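Local coordinates for alkyltransferase-like protein 1 (Schizosaccharomyces pombe, PDB 3GVA) that recognises O6-alkylguanine lesions in DNA, flipping the damaged base out of the bent duplex into a hydrophobic pocket and presenting it to nucleotide excision repair, at residues 25-29 with 41-46; 63-69 with 94-99; 17-21 with 83-87; 56-60 with 77-82; 2-7 with 34-40. The contacts are given in a common frame with arbitrary orientation. Numbering follows the deposited sequence.

Interaction 1: 25-29 with 41-46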
# COMPACT_ATOMS: atom_id res chain seq x y z
N TYR A 25 2.31 -5.49 1.97
CA TYR A 25 3.73 -5.81 2.04
C TYR A 25 3.95 -7.31 1.85
O TYR A 25 4.83 -7.73 1.10
CB TYR A 25 4.32 -5.40 3.40
CG TYR A 25 4.27 -3.92 3.70
CD1 TYR A 25 4.20 -2.97 2.68
CD2 TYR A 25 4.34 -3.46 5.02
CE1 TYR A 25 4.19 -1.61 2.96
CE2 TYR A 25 4.34 -2.09 5.31
CZ TYR A 25 4.26 -1.17 4.27
OH TYR A 25 4.26 0.17 4.55
N GLY A 26 3.12 -8.11 2.53
CA GLY A 26 3.24 -9.55 2.43
C GLY A 26 2.98 -10.09 1.04
O GLY A 26 3.72 -10.94 0.55
N GLU A 27 1.92 -9.60 0.41
CA GLU A 27 1.56 -10.03 -0.93
C GLU A 27 2.66 -9.68 -1.92
O GLU A 27 3.04 -10.49 -2.76
CB GLU A 27 0.25 -9.37 -1.37
CG GLU A 27 -0.98 -9.89 -0.67
CD GLU A 27 -1.29 -11.33 -1.05
OE1 GLU A 27 -1.15 -12.22 -0.19
OE2 GLU A 27 -1.66 -11.57 -2.22
N ILE A 28 3.18 -8.46 -1.82
CA ILE A 28 4.23 -8.02 -2.73
C ILE A 28 5.49 -8.86 -2.55
O ILE A 28 6.12 -9.27 -3.53
CB ILE A 28 4.57 -6.53 -2.52
CG1 ILE A 28 3.36 -5.67 -2.91
CG2 ILE A 28 5.81 -6.14 -3.32
CD1 ILE A 28 2.98 -5.73 -4.39
N ALA A 29 5.85 -9.11 -1.29
CA ALA A 29 7.04 -9.90 -1.00
C ALA A 29 6.94 -11.29 -1.62
O ALA A 29 7.90 -11.79 -2.18
CB ALA A 29 7.24 -10.02 0.51
N VAL A 41 10.08 -5.12 2.54
CA VAL A 41 9.20 -4.47 1.58
C VAL A 41 8.65 -3.21 2.26
O VAL A 41 8.63 -2.13 1.66
CB VAL A 41 8.02 -5.38 1.19
CG1 VAL A 41 6.98 -4.60 0.38
CG2 VAL A 41 8.53 -6.56 0.40
N GLY A 42 8.22 -3.36 3.51
CA GLY A 42 7.71 -2.22 4.25
C GLY A 42 8.74 -1.11 4.36
O GLY A 42 8.41 0.08 4.30
N GLN A 43 10.00 -1.49 4.51
CA GLN A 43 11.09 -0.53 4.62
C GLN A 43 11.26 0.19 3.28
O GLN A 43 11.42 1.41 3.23
CB GLN A 43 12.37 -1.27 5.00
CG GLN A 43 13.23 -0.57 6.04
CD GLN A 43 12.51 -0.33 7.35
OE1 GLN A 43 11.92 -1.25 7.92
NE2 GLN A 43 12.55 0.90 7.84
N ALA A 44 11.24 -0.56 2.19
CA ALA A 44 11.37 0.03 0.86
C ALA A 44 10.30 1.09 0.65
O ALA A 44 10.58 2.19 0.18
CB ALA A 44 11.24 -1.05 -0.21
N MET A 45 9.07 0.74 1.01
CA MET A 45 7.94 1.64 0.85
C MET A 45 8.06 2.87 1.74
O MET A 45 7.68 3.98 1.35
CB MET A 45 6.63 0.90 1.16
CG MET A 45 6.33 -0.23 0.20
SD MET A 45 6.49 0.35 -1.50
CE MET A 45 5.03 1.41 -1.61
N LYS A 46 8.60 2.68 2.94
CA LYS A 46 8.76 3.79 3.87
C LYS A 46 9.87 4.76 3.47
O LYS A 46 9.85 5.92 3.87
CB LYS A 46 8.99 3.25 5.28
CG LYS A 46 7.81 2.43 5.80
CD LYS A 46 7.97 2.03 7.27
CE LYS A 46 7.88 3.25 8.19
NZ LYS A 46 7.77 2.85 9.62
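The missing side chain at Gly-42 makes room for an aromatic ring from the other helix. The Tyr-25 ring lies flat on it: Gly-42 CA is 3.5 Å from the ring centroid and almost on the ring normal, a CH-pi contact, and a beta carbon at position 42 would run into Tyr-25 CE2. The ring is a knob in the hole formed by Val-41, Gly-42, Met-45 and Lys-46, with Tyr-25 CE1 3.8 Å from Met-45 CG. In return Val-41 fills the hollow beside the first turn of 25-29; its CG1 lies 3.8 Å from Tyr-25 CA and its CG2 3.7 Å from Ala-29 CB. The segment axes cross at 108°, in keeping with a helix-turn-helix DNA-binding domain. Tyr-25 is inferred to be needed for phosphate rotation and nucleotide flipping. Beyond the pair, Val-41 reaches Phe-6 and Met-45 reaches Val-14 of helix 3-14, while Tyr-25 and Met-45 both rest on Val-59 of the following loop.

Interaction 2: 63-69 with 94-99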
# COMPACT_ATOMS: atom_id res chain seq x y z
N ARG A 63 -4.90 -5.50 7.46
CA ARG A 63 -6.19 -5.32 8.11
C ARG A 63 -7.16 -4.45 7.31
O ARG A 63 -8.33 -4.32 7.68
CB ARG A 63 -5.99 -4.71 9.50
CG ARG A 63 -5.03 -5.50 10.38
CD ARG A 63 -5.03 -4.96 11.80
NE ARG A 63 -6.29 -5.26 12.46
CZ ARG A 63 -6.66 -4.75 13.63
NH1 ARG A 63 -5.87 -3.91 14.28
NH2 ARG A 63 -7.83 -5.09 14.16
N GLY A 64 -6.68 -3.85 6.23
CA GLY A 64 -7.52 -3.01 5.40
C GLY A 64 -7.55 -1.56 5.84
O GLY A 64 -8.26 -0.74 5.25
N THR A 65 -6.78 -1.23 6.87
CA THR A 65 -6.75 0.14 7.36
C THR A 65 -5.65 0.94 6.70
O THR A 65 -4.69 0.36 6.17
CB THR A 65 -6.56 0.17 8.89
OG1 THR A 65 -5.55 -0.77 9.26
CG2 THR A 65 -7.86 -0.19 9.59
N ILE A 66 -5.78 2.26 6.71
CA ILE A 66 -4.78 3.12 6.11
C ILE A 66 -4.40 4.28 7.03
O ILE A 66 -3.61 5.15 6.65
CB ILE A 66 -5.28 3.71 4.77
CG1 ILE A 66 -6.55 4.52 5.01
CG2 ILE A 66 -5.57 2.59 3.78
CD1 ILE A 66 -7.10 5.18 3.76
N SER A 67 -4.95 4.29 8.23
CA SER A 67 -4.66 5.36 9.17
C SER A 67 -5.12 5.08 10.60
O SER A 67 -5.70 4.04 10.89
CB SER A 67 -5.30 6.66 8.70
OG SER A 67 -6.71 6.58 8.78
N LYS A 68 -4.85 6.05 11.47
CA LYS A 68 -5.22 6.01 12.88
C LYS A 68 -5.74 7.43 13.09
O LYS A 68 -5.17 8.37 12.54
CB LYS A 68 -3.98 5.77 13.74
CG LYS A 68 -3.08 4.65 13.22
CD LYS A 68 -1.80 4.54 14.04
CE LYS A 68 -0.84 3.51 13.46
NZ LYS A 68 -1.40 2.13 13.45
N ARG A 69 -6.80 7.60 13.88
CA ARG A 69 -7.33 8.94 14.09
C ARG A 69 -6.26 9.91 14.55
O ARG A 69 -5.91 9.98 15.73
CB ARG A 69 -8.51 8.93 15.07
CG ARG A 69 -9.71 9.69 14.53
CD ARG A 69 -9.35 11.13 14.17
NE ARG A 69 -9.95 11.56 12.91
CZ ARG A 69 -11.26 11.59 12.67
NH1 ARG A 69 -11.71 12.01 11.49
NH2 ARG A 69 -12.12 11.20 13.60
N LEU A 94 -12.67 3.50 15.93
CA LEU A 94 -11.40 3.96 16.49
C LEU A 94 -10.92 5.21 15.77
O LEU A 94 -9.93 5.82 16.18
CB LEU A 94 -10.34 2.86 16.37
CG LEU A 94 -10.51 1.62 17.24
CD1 LEU A 94 -9.37 0.64 16.96
CD2 LEU A 94 -10.53 2.03 18.71
N GLY A 95 -11.60 5.58 14.69
CA GLY A 95 -11.21 6.75 13.92
C GLY A 95 -10.30 6.43 12.75
O GLY A 95 -9.78 7.33 12.09
N GLU A 96 -10.09 5.14 12.50
CA GLU A 96 -9.24 4.71 11.40
C GLU A 96 -10.04 4.59 10.11
O GLU A 96 -11.20 4.19 10.13
CB GLU A 96 -8.65 3.33 11.68
CG GLU A 96 -8.04 3.13 13.04
CD GLU A 96 -8.01 1.66 13.40
OE1 GLU A 96 -9.10 1.09 13.62
OE2 GLU A 96 -6.91 1.08 13.44
N TYR A 97 -9.42 4.94 9.00
CA TYR A 97 -10.08 4.81 7.71
C TYR A 97 -9.80 3.39 7.26
O TYR A 97 -8.67 2.90 7.39
CB TYR A 97 -9.54 5.85 6.73
CG TYR A 97 -10.05 7.23 7.08
CD1 TYR A 97 -11.42 7.50 7.09
CD2 TYR A 97 -9.18 8.26 7.43
CE1 TYR A 97 -11.91 8.75 7.44
CE2 TYR A 97 -9.66 9.52 7.79
CZ TYR A 97 -11.02 9.76 7.79
OH TYR A 97 -11.52 10.99 8.14
N LYS A 98 -10.82 2.72 6.73
CA LYS A 98 -10.66 1.32 6.34
C LYS A 98 -11.42 0.98 5.07
O LYS A 98 -12.31 1.71 4.64
CB LYS A 98 -11.17 0.45 7.49
CG LYS A 98 -11.03 -1.05 7.32
CD LYS A 98 -11.63 -1.77 8.53
CE LYS A 98 -11.40 -3.28 8.47
NZ LYS A 98 -11.88 -3.88 7.20
N LEU A 99 -11.06 -0.14 4.46
CA LEU A 99 -11.74 -0.59 3.26
C LEU A 99 -11.82 -2.10 3.28
O LEU A 99 -11.07 -2.76 4.01
CB LEU A 99 -11.01 -0.08 2.02
CG LEU A 99 -9.53 -0.45 1.86
CD1 LEU A 99 -9.39 -1.90 1.48
CD2 LEU A 99 -8.90 0.44 0.79
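Three hydrogen bonds hold these two segments together, of which only 97-98 is strand, and two of the bonds are purely backbone: Leu-99 N to Gly-64 O at 3.0 Å and Ile-66 N to Tyr-97 O at 3.0 Å. They flank a single beta bridge between Thr-65 and Lys-98, whose CA atoms are 4.2 Å apart, and CA-H...O contacts add to it, from Lys-98 CA to Gly-64 O (3.3 Å) and from Thr-65 CA to Tyr-97 O (3.4 Å). In the third bond a side chain stands in for the backbone, Tyr-97 N donating to Ser-67 OG at 3.2 Å, so the pairing continues where regular strand geometry has lapsed. Gly-64 and Gly-95 both have positive phi, and a beta carbon on either would collide with the opposite segment; Arg-69 CG instead comes within 3.4 Å of Gly-95 CA. Around this polar spine, Ile-66 CG1 packs on Tyr-97 CB at 3.7 Å, and Ile-66 continues onto Gln-78 and Leu-82 of helix 73-84. The Tyr-97 ring meets Lys-79 of that helix in a cation-pi contact, while Lys-98 bonds through its amine to Tyr-90 OH. A loop docked on a small antiparallel sheet, strands 90-91 and 97-98, carries Arg-69, which, exposed and poorly ordered here, probes the electrostatic potential of the flipped base and so distinguishes O6-alkylguanine from guanine.

Interaction 3: 17-21 with 83-87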
# COMPACT_ATOMS: atom_id res chain seq x y z
N ILE A 17 0.50 -2.85 -9.58
CA ILE A 17 -0.83 -2.92 -8.96
C ILE A 17 -1.73 -2.07 -9.85
O ILE A 17 -1.45 -0.89 -10.09
CB ILE A 17 -0.85 -2.32 -7.52
CG1 ILE A 17 0.20 -3.01 -6.64
CG2 ILE A 17 -2.23 -2.50 -6.89
CD1 ILE A 17 0.36 -2.38 -5.27
N PRO A 18 -2.82 -2.64 -10.36
CA PRO A 18 -3.67 -1.82 -11.22
C PRO A 18 -4.50 -0.74 -10.54
O PRO A 18 -4.76 -0.77 -9.34
CB PRO A 18 -4.52 -2.85 -11.96
CG PRO A 18 -4.62 -3.96 -10.99
CD PRO A 18 -3.23 -4.06 -10.43
N TYR A 19 -4.88 0.24 -11.35
CA TYR A 19 -5.71 1.36 -10.93
C TYR A 19 -6.94 0.79 -10.20
O TYR A 19 -7.54 -0.17 -10.67
CB TYR A 19 -6.15 2.12 -12.18
CG TYR A 19 -7.00 3.35 -11.93
CD1 TYR A 19 -6.41 4.60 -11.77
CD2 TYR A 19 -8.39 3.27 -11.92
CE1 TYR A 19 -7.18 5.75 -11.61
CE2 TYR A 19 -9.17 4.41 -11.75
CZ TYR A 19 -8.57 5.64 -11.60
OH TYR A 19 -9.33 6.77 -11.44
N GLY A 20 -7.28 1.36 -9.05
CA GLY A 20 -8.45 0.88 -8.33
C GLY A 20 -8.26 -0.39 -7.51
O GLY A 20 -9.21 -0.87 -6.90
N LYS A 21 -7.05 -0.93 -7.50
CA LYS A 21 -6.76 -2.14 -6.73
C LYS A 21 -5.70 -1.85 -5.67
O LYS A 21 -5.06 -0.81 -5.70
CB LYS A 21 -6.26 -3.25 -7.66
CG LYS A 21 -7.30 -3.73 -8.66
CD LYS A 21 -8.45 -4.44 -7.97
CE LYS A 21 -9.50 -4.91 -8.96
NZ LYS A 21 -10.64 -5.57 -8.25
N GLU A 83 -9.66 7.03 -2.92
CA GLU A 83 -11.03 7.39 -3.27
C GLU A 83 -11.16 7.81 -4.74
O GLU A 83 -12.16 7.52 -5.38
CB GLU A 83 -11.54 8.49 -2.33
CG GLU A 83 -11.73 7.99 -0.90
CD GLU A 83 -12.46 8.96 -0.00
OE1 GLU A 83 -11.95 10.08 0.21
OE2 GLU A 83 -13.56 8.61 0.50
N GLU A 84 -10.13 8.46 -5.27
CA GLU A 84 -10.15 8.89 -6.67
C GLU A 84 -10.16 7.70 -7.63
O GLU A 84 -10.66 7.81 -8.75
CB GLU A 84 -8.95 9.78 -6.98
CG GLU A 84 -9.06 11.17 -6.38
CD GLU A 84 -7.78 11.97 -6.54
OE1 GLU A 84 -7.79 13.17 -6.20
OE2 GLU A 84 -6.78 11.40 -7.00
N GLU A 85 -9.62 6.56 -7.20
CA GLU A 85 -9.61 5.37 -8.04
C GLU A 85 -10.82 4.46 -7.79
O GLU A 85 -10.83 3.29 -8.18
CB GLU A 85 -8.28 4.60 -7.86
CG GLU A 85 -7.07 5.45 -8.21
CD GLU A 85 -5.74 4.73 -8.08
OE1 GLU A 85 -4.69 5.42 -8.16
OE2 GLU A 85 -5.73 3.50 -7.90
N GLY A 86 -11.84 5.01 -7.14
CA GLY A 86 -13.06 4.25 -6.88
C GLY A 86 -13.14 3.39 -5.63
O GLY A 86 -14.10 2.64 -5.46
N VAL A 87 -12.14 3.48 -4.75
CA VAL A 87 -12.14 2.67 -3.54
C VAL A 87 -13.05 3.28 -2.48
O VAL A 87 -12.92 4.45 -2.14
CB VAL A 87 -10.73 2.55 -2.94
CG1 VAL A 87 -10.73 1.57 -1.77
CG2 VAL A 87 -9.74 2.14 -4.01
O HOH W 1 -6.44 1.71 -5.88
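A beta turn meets a helix C-terminus here, each with a positive-phi glycine. Residues 18-21 form a type II beta turn closed by Lys-21 N to Pro-18 O at 2.9 Å, with Gly-20 in the position that favours glycine. Opposite it, helix 73-84 ends in a Schellman motif: Gly-86 is the C' residue, and its N reaches Glu-83 O at 3.1 Å. The nearest CA atoms are those of Gly-20 and Glu-85, 4.6 Å apart. Glu-85 extends toward the turn and receives a nearly linear hydrogen bond from Gly-20 N to its OE2, at 2.9 Å. A water donates both to that same Glu-85 OE2 (2.8 Å) and to Lys-21 O (2.9 Å), tying the carboxylate to the turn a second time. Tyr-19 lies alongside, with Glu-85 CG over its ring face in a CH-pi contact, 3.7 Å from the centroid. The carboxylate also forms a salt bridge to Arg-58 through OE2 and a hydrogen bond to His-57 through OE1. A single acid thus gathers an amide, a water, an arginine and a histidine, an example of one charge linking a turn, a helix end and the loop that carries His-57 and Arg-58 at the protein surface.

Interaction 4: 56-60 with 77-82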
# COMPACT_ATOMS: atom_id res chain seq x y z
N TRP A 56 2.42 4.21 -4.37
CA TRP A 56 2.46 3.70 -3.00
C TRP A 56 1.11 3.71 -2.29
O TRP A 56 0.90 2.97 -1.33
CB TRP A 56 3.45 4.53 -2.17
CG TRP A 56 3.11 5.99 -2.16
CD1 TRP A 56 3.50 6.93 -3.08
CD2 TRP A 56 2.25 6.66 -1.24
NE1 TRP A 56 2.92 8.14 -2.79
CE2 TRP A 56 2.15 8.01 -1.67
CE3 TRP A 56 1.54 6.26 -0.11
CZ2 TRP A 56 1.36 8.95 -1.00
CZ3 TRP A 56 0.76 7.20 0.56
CH2 TRP A 56 0.68 8.53 0.11
N HIS A 57 0.19 4.55 -2.75
CA HIS A 57 -1.11 4.62 -2.10
C HIS A 57 -1.90 3.33 -2.26
O HIS A 57 -2.86 3.10 -1.53
CB HIS A 57 -1.91 5.82 -2.64
CG HIS A 57 -2.21 5.72 -4.10
ND1 HIS A 57 -1.25 5.85 -5.08
CD2 HIS A 57 -3.37 5.44 -4.76
CE1 HIS A 57 -1.79 5.66 -6.27
NE2 HIS A 57 -3.08 5.41 -6.10
N ARG A 58 -1.50 2.49 -3.21
CA ARG A 58 -2.19 1.22 -3.43
C ARG A 58 -1.71 0.10 -2.52
O ARG A 58 -2.19 -1.02 -2.59
CB ARG A 58 -2.06 0.80 -4.90
CG ARG A 58 -2.81 1.74 -5.84
CD ARG A 58 -2.64 1.38 -7.30
NE ARG A 58 -3.12 2.47 -8.14
CZ ARG A 58 -2.67 2.72 -9.37
NH1 ARG A 58 -1.73 1.95 -9.91
NH2 ARG A 58 -3.13 3.77 -10.04
N VAL A 59 -0.74 0.40 -1.66
CA VAL A 59 -0.24 -0.59 -0.71
C VAL A 59 -0.81 -0.23 0.67
O VAL A 59 -0.60 0.87 1.17
CB VAL A 59 1.31 -0.59 -0.67
CG1 VAL A 59 1.82 -1.70 0.23
CG2 VAL A 59 1.87 -0.79 -2.08
N ILE A 60 -1.55 -1.16 1.27
CA ILE A 60 -2.16 -0.91 2.58
C ILE A 60 -1.85 -2.07 3.51
O ILE A 60 -1.40 -3.12 3.06
CB ILE A 60 -3.70 -0.79 2.47
CG1 ILE A 60 -4.31 -2.11 1.98
CG2 ILE A 60 -4.06 0.33 1.50
CD1 ILE A 60 -5.83 -2.10 1.92
N ARG A 77 -3.26 11.82 2.11
CA ARG A 77 -2.94 11.71 0.70
C ARG A 77 -3.38 10.34 0.20
O ARG A 77 -4.03 10.22 -0.83
CB ARG A 77 -1.44 11.89 0.46
CG ARG A 77 -0.90 13.25 0.89
CD ARG A 77 0.58 13.41 0.57
NE ARG A 77 0.81 13.64 -0.85
CZ ARG A 77 1.98 14.01 -1.37
NH1 ARG A 77 3.03 14.20 -0.59
NH2 ARG A 77 2.09 14.21 -2.68
N GLN A 78 -3.03 9.29 0.95
CA GLN A 78 -3.41 7.94 0.55
C GLN A 78 -4.92 7.80 0.43
O GLN A 78 -5.43 7.24 -0.54
CB GLN A 78 -2.86 6.90 1.52
CG GLN A 78 -3.33 5.49 1.21
CD GLN A 78 -2.42 4.43 1.81
OE1 GLN A 78 -1.90 4.59 2.90
NE2 GLN A 78 -2.24 3.33 1.09
N LYS A 79 -5.65 8.32 1.41
CA LYS A 79 -7.11 8.25 1.37
C LYS A 79 -7.63 8.98 0.13
O LYS A 79 -8.42 8.42 -0.63
CB LYS A 79 -7.72 8.86 2.64
CG LYS A 79 -9.24 8.85 2.66
CD LYS A 79 -9.77 9.23 4.04
CE LYS A 79 -11.29 9.22 4.06
NZ LYS A 79 -11.88 10.25 3.16
N ASP A 80 -7.18 10.22 -0.07
CA ASP A 80 -7.60 11.02 -1.22
C ASP A 80 -7.36 10.27 -2.53
O ASP A 80 -8.24 10.23 -3.40
CB ASP A 80 -6.82 12.34 -1.26
CG ASP A 80 -7.44 13.43 -0.39
OD1 ASP A 80 -8.49 13.19 0.23
OD2 ASP A 80 -6.86 14.54 -0.33
N ARG A 81 -6.18 9.70 -2.67
CA ARG A 81 -5.82 8.98 -3.88
C ARG A 81 -6.61 7.71 -4.08
O ARG A 81 -7.01 7.40 -5.20
CB ARG A 81 -4.33 8.68 -3.89
CG ARG A 81 -3.47 9.92 -3.72
CD ARG A 81 -2.01 9.63 -3.97
NE ARG A 81 -1.15 10.74 -3.57
CZ ARG A 81 0.08 10.94 -4.04
NH1 ARG A 81 0.59 10.10 -4.93
NH2 ARG A 81 0.80 11.97 -3.62
N LEU A 82 -6.84 6.95 -3.01
CA LEU A 82 -7.62 5.72 -3.14
C LEU A 82 -9.06 6.04 -3.56
O LEU A 82 -9.62 5.39 -4.45
CB LEU A 82 -7.60 4.95 -1.82
CG LEU A 82 -6.29 4.19 -1.57
CD1 LEU A 82 -6.28 3.55 -0.18
CD2 LEU A 82 -6.14 3.12 -2.66
O HOH W 2 3.84 10.53 -4.42
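Gln-78 extends from its helix against the 3-10 segment 56-58, its CG 4.1 Å from His-57 CB and its CB 3.8 Å from Trp-56 CZ3. Its amide nitrogen serves two carbonyls at once: Gln-78 NE2 donates to His-57 O at 2.7 Å and to Val-59 O at 3.0 Å, two residues apart, on either side of Arg-58 in the sequence. One helical turn on, Arg-81 meets both aromatic residues. Its CD sits over the face of the His-57 imidazole, a CH-pi contact 4.2 Å from the centroid, while its guanidinium turns a face to Trp-56 NE1, which is 3.7 Å from Arg-81 NH1. A water accepts from Trp-56 NE1 at 3.0 Å and, weakly, from Arg-81 NH1 at 3.3 Å. Arg-77 CB meets the indole edge, 4.0 Å from Trp-56 CH2. Leu-82 adds apolar packing, its CD1 4.3 Å from Ile-60 CG2. Farther out, His-57 NE2 is hydrogen-bonded to Glu-85, Arg-58 NE forms a salt bridge with it, Arg-77 is paired with Glu-51, and Val-59 leans on Met-45 of helix 38-46. The chemistry implies a loop held from two directions: Gln-78 NE2 caps two carbonyls that face the helix, the backbones of Arg-58 and Ile-60 are bonded to Ser-23, and Arg-81 adds its CH-pi contact and a water shared with the indole.

Interaction 5: 2-7 with 34-40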
# COMPACT_ATOMS: atom_id res chain seq x y z
N ARG A 2 22.38 -5.58 -0.62
CA ARG A 2 21.37 -6.17 -1.54
C ARG A 2 20.10 -5.32 -1.60
O ARG A 2 19.39 -5.32 -2.61
CB ARG A 2 21.01 -7.59 -1.08
CG ARG A 2 19.89 -8.23 -1.90
CD ARG A 2 20.24 -8.27 -3.38
NE ARG A 2 19.09 -7.96 -4.23
CZ ARG A 2 17.94 -8.64 -4.22
NH1 ARG A 2 16.95 -8.29 -5.03
NH2 ARG A 2 17.79 -9.68 -3.40
N MET A 3 19.83 -4.60 -0.52
CA MET A 3 18.65 -3.76 -0.43
C MET A 3 18.50 -2.76 -1.59
O MET A 3 17.39 -2.53 -2.06
CB MET A 3 18.64 -3.00 0.90
CG MET A 3 18.30 -3.86 2.10
SD MET A 3 16.62 -4.55 2.02
CE MET A 3 16.98 -6.25 1.47
N ASP A 4 19.61 -2.17 -2.04
CA ASP A 4 19.53 -1.20 -3.12
C ASP A 4 18.76 -1.78 -4.31
O ASP A 4 17.84 -1.14 -4.84
CB ASP A 4 20.92 -0.75 -3.57
CG ASP A 4 21.77 -1.89 -4.10
OD1 ASP A 4 22.76 -1.60 -4.81
OD2 ASP A 4 21.47 -3.07 -3.81
N GLU A 5 19.11 -2.99 -4.73
CA GLU A 5 18.41 -3.60 -5.85
C GLU A 5 17.04 -4.16 -5.44
O GLU A 5 16.11 -4.20 -6.25
CB GLU A 5 19.25 -4.71 -6.49
CG GLU A 5 18.77 -5.05 -7.89
CD GLU A 5 19.79 -5.81 -8.72
OE1 GLU A 5 20.98 -5.45 -8.70
OE2 GLU A 5 19.37 -6.76 -9.42
N PHE A 6 16.91 -4.57 -4.18
CA PHE A 6 15.64 -5.12 -3.69
C PHE A 6 14.55 -4.05 -3.73
O PHE A 6 13.43 -4.32 -4.12
CB PHE A 6 15.79 -5.64 -2.26
CG PHE A 6 14.50 -6.16 -1.67
CD1 PHE A 6 13.91 -7.32 -2.17
CD2 PHE A 6 13.86 -5.47 -0.64
CE1 PHE A 6 12.70 -7.78 -1.65
CE2 PHE A 6 12.65 -5.93 -0.12
CZ PHE A 6 12.07 -7.08 -0.62
N TYR A 7 14.90 -2.83 -3.31
CA TYR A 7 13.94 -1.73 -3.29
C TYR A 7 13.36 -1.48 -4.68
O TYR A 7 12.15 -1.33 -4.83
CB TYR A 7 14.61 -0.45 -2.77
CG TYR A 7 14.76 -0.39 -1.26
CD1 TYR A 7 14.64 -1.53 -0.47
CD2 TYR A 7 15.03 0.83 -0.62
CE1 TYR A 7 14.79 -1.46 0.93
CE2 TYR A 7 15.18 0.91 0.76
CZ TYR A 7 15.06 -0.24 1.53
OH TYR A 7 15.21 -0.17 2.90
N MET A 34 10.29 -13.25 -2.71
CA MET A 34 11.04 -13.05 -1.48
C MET A 34 10.05 -13.11 -0.31
O MET A 34 9.98 -12.19 0.51
CB MET A 34 11.72 -11.68 -1.51
CG MET A 34 12.55 -11.42 -2.75
SD MET A 34 14.32 -11.40 -2.40
CE MET A 34 14.65 -13.14 -2.40
N PRO A 35 9.29 -14.20 -0.22
CA PRO A 35 8.27 -14.44 0.82
C PRO A 35 8.60 -14.08 2.27
O PRO A 35 7.69 -13.77 3.04
CB PRO A 35 7.94 -15.93 0.65
CG PRO A 35 9.19 -16.49 0.04
CD PRO A 35 9.55 -15.44 -0.97
N SER A 36 9.87 -14.09 2.65
CA SER A 36 10.22 -13.76 4.03
C SER A 36 10.65 -12.31 4.21
O SER A 36 11.03 -11.91 5.32
CB SER A 36 11.36 -14.66 4.51
OG SER A 36 12.57 -14.33 3.86
N TYR A 37 10.58 -11.52 3.15
CA TYR A 37 11.01 -10.12 3.21
C TYR A 37 9.91 -9.08 3.34
O TYR A 37 10.09 -7.94 2.92
CB TYR A 37 11.86 -9.79 1.97
CG TYR A 37 13.20 -10.49 1.95
CD1 TYR A 37 13.28 -11.88 1.87
CD2 TYR A 37 14.38 -9.76 2.04
CE1 TYR A 37 14.52 -12.53 1.88
CE2 TYR A 37 15.63 -10.41 2.05
CZ TYR A 37 15.69 -11.79 1.97
OH TYR A 37 16.91 -12.43 1.98
N ALA A 38 8.78 -9.45 3.94
CA ALA A 38 7.68 -8.51 4.10
C ALA A 38 8.10 -7.25 4.84
O ALA A 38 7.69 -6.16 4.47
CB ALA A 38 6.50 -9.18 4.81
N ARG A 39 8.91 -7.37 5.89
CA ARG A 39 9.32 -6.18 6.61
C ARG A 39 10.26 -5.32 5.78
O ARG A 39 10.25 -4.09 5.88
CB ARG A 39 9.96 -6.54 7.96
CG ARG A 39 8.94 -7.07 8.98
CD ARG A 39 9.56 -7.27 10.36
NE ARG A 39 9.88 -6.01 11.02
CZ ARG A 39 10.59 -5.90 12.14
NH1 ARG A 39 11.06 -6.99 12.73
NH2 ARG A 39 10.83 -4.71 12.67
N GLN A 40 11.05 -5.97 4.93
CA GLN A 40 11.97 -5.26 4.05
C GLN A 40 11.15 -4.49 3.03
O GLN A 40 11.49 -3.35 2.68
CB GLN A 40 12.91 -6.23 3.33
CG GLN A 40 14.02 -6.80 4.19
CD GLN A 40 13.51 -7.70 5.29
OE1 GLN A 40 12.68 -8.58 5.06
NE2 GLN A 40 14.00 -7.49 6.51
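The N-terminal helix of this helix-turn-helix DNA-binding domain packs on the turn 34-37 and the start of helix 38-46 largely through one aromatic residue. Phe-6 loses 76 Å² to the contact, Gln-40 loses 60 Å² and Met-34 loses 43 Å². The Phe-6 ring enters a recess formed by the type I turn 34-37 and the first helical residues after it. Its CE2 is 3.5 Å from Gln-40 CB, its CZ 3.8 Å from Tyr-37 CB and its CE1 3.8 Å from Met-34 CG. Tyr-37, the N-cap residue, sets its ring obliquely to that of Phe-6, centroids 5.6 Å apart and planes at 47°. Gln-40 contributes mainly aliphatic surface: its CB touches Phe-6 and its CG lies 4.1 Å from Met-3 CE. Across these segments the contact is apolar in character; Phe-6 goes on to touch Val-41 one residue further along. Arg-39, the inferred arginine finger for nucleotide flipping, lies on the same helix as Gln-40, exposed and out of reach of 2-7. Met-34 completes the recess with a Met-aromatic contact, its SD 5.0 Å from the Phe-6 centroid, while Arg-2 NH2 approaches the same Met-34 SD at 4.0 Å.

In the fold
Interactions 1 and 5 share helix 38-46 on one side of the chain's centre and rely on apolar and aromatic packing; interaction 1 is partly buried, whereas interaction 5 is a surface contact. On the opposite side, interactions 3 and 4 share helix 73-84 and are far more polar, joined by Glu-85 with His-57 and Arg-58, though interaction 4 is partly buried and interaction 3 lies at the surface. Met-45 on Trp-56 and Val-59, and Tyr-25 on Val-59, connect the two halves. Interaction 2, the most backbone-driven, meets interaction 4 through Ile-66 on Ile-60 and interaction 3 through Leu-99 on Val-87. Residues of the lesion-handling sites lie in interactions 1 and 5 (flipping) and 2 (recognition of the flipped base).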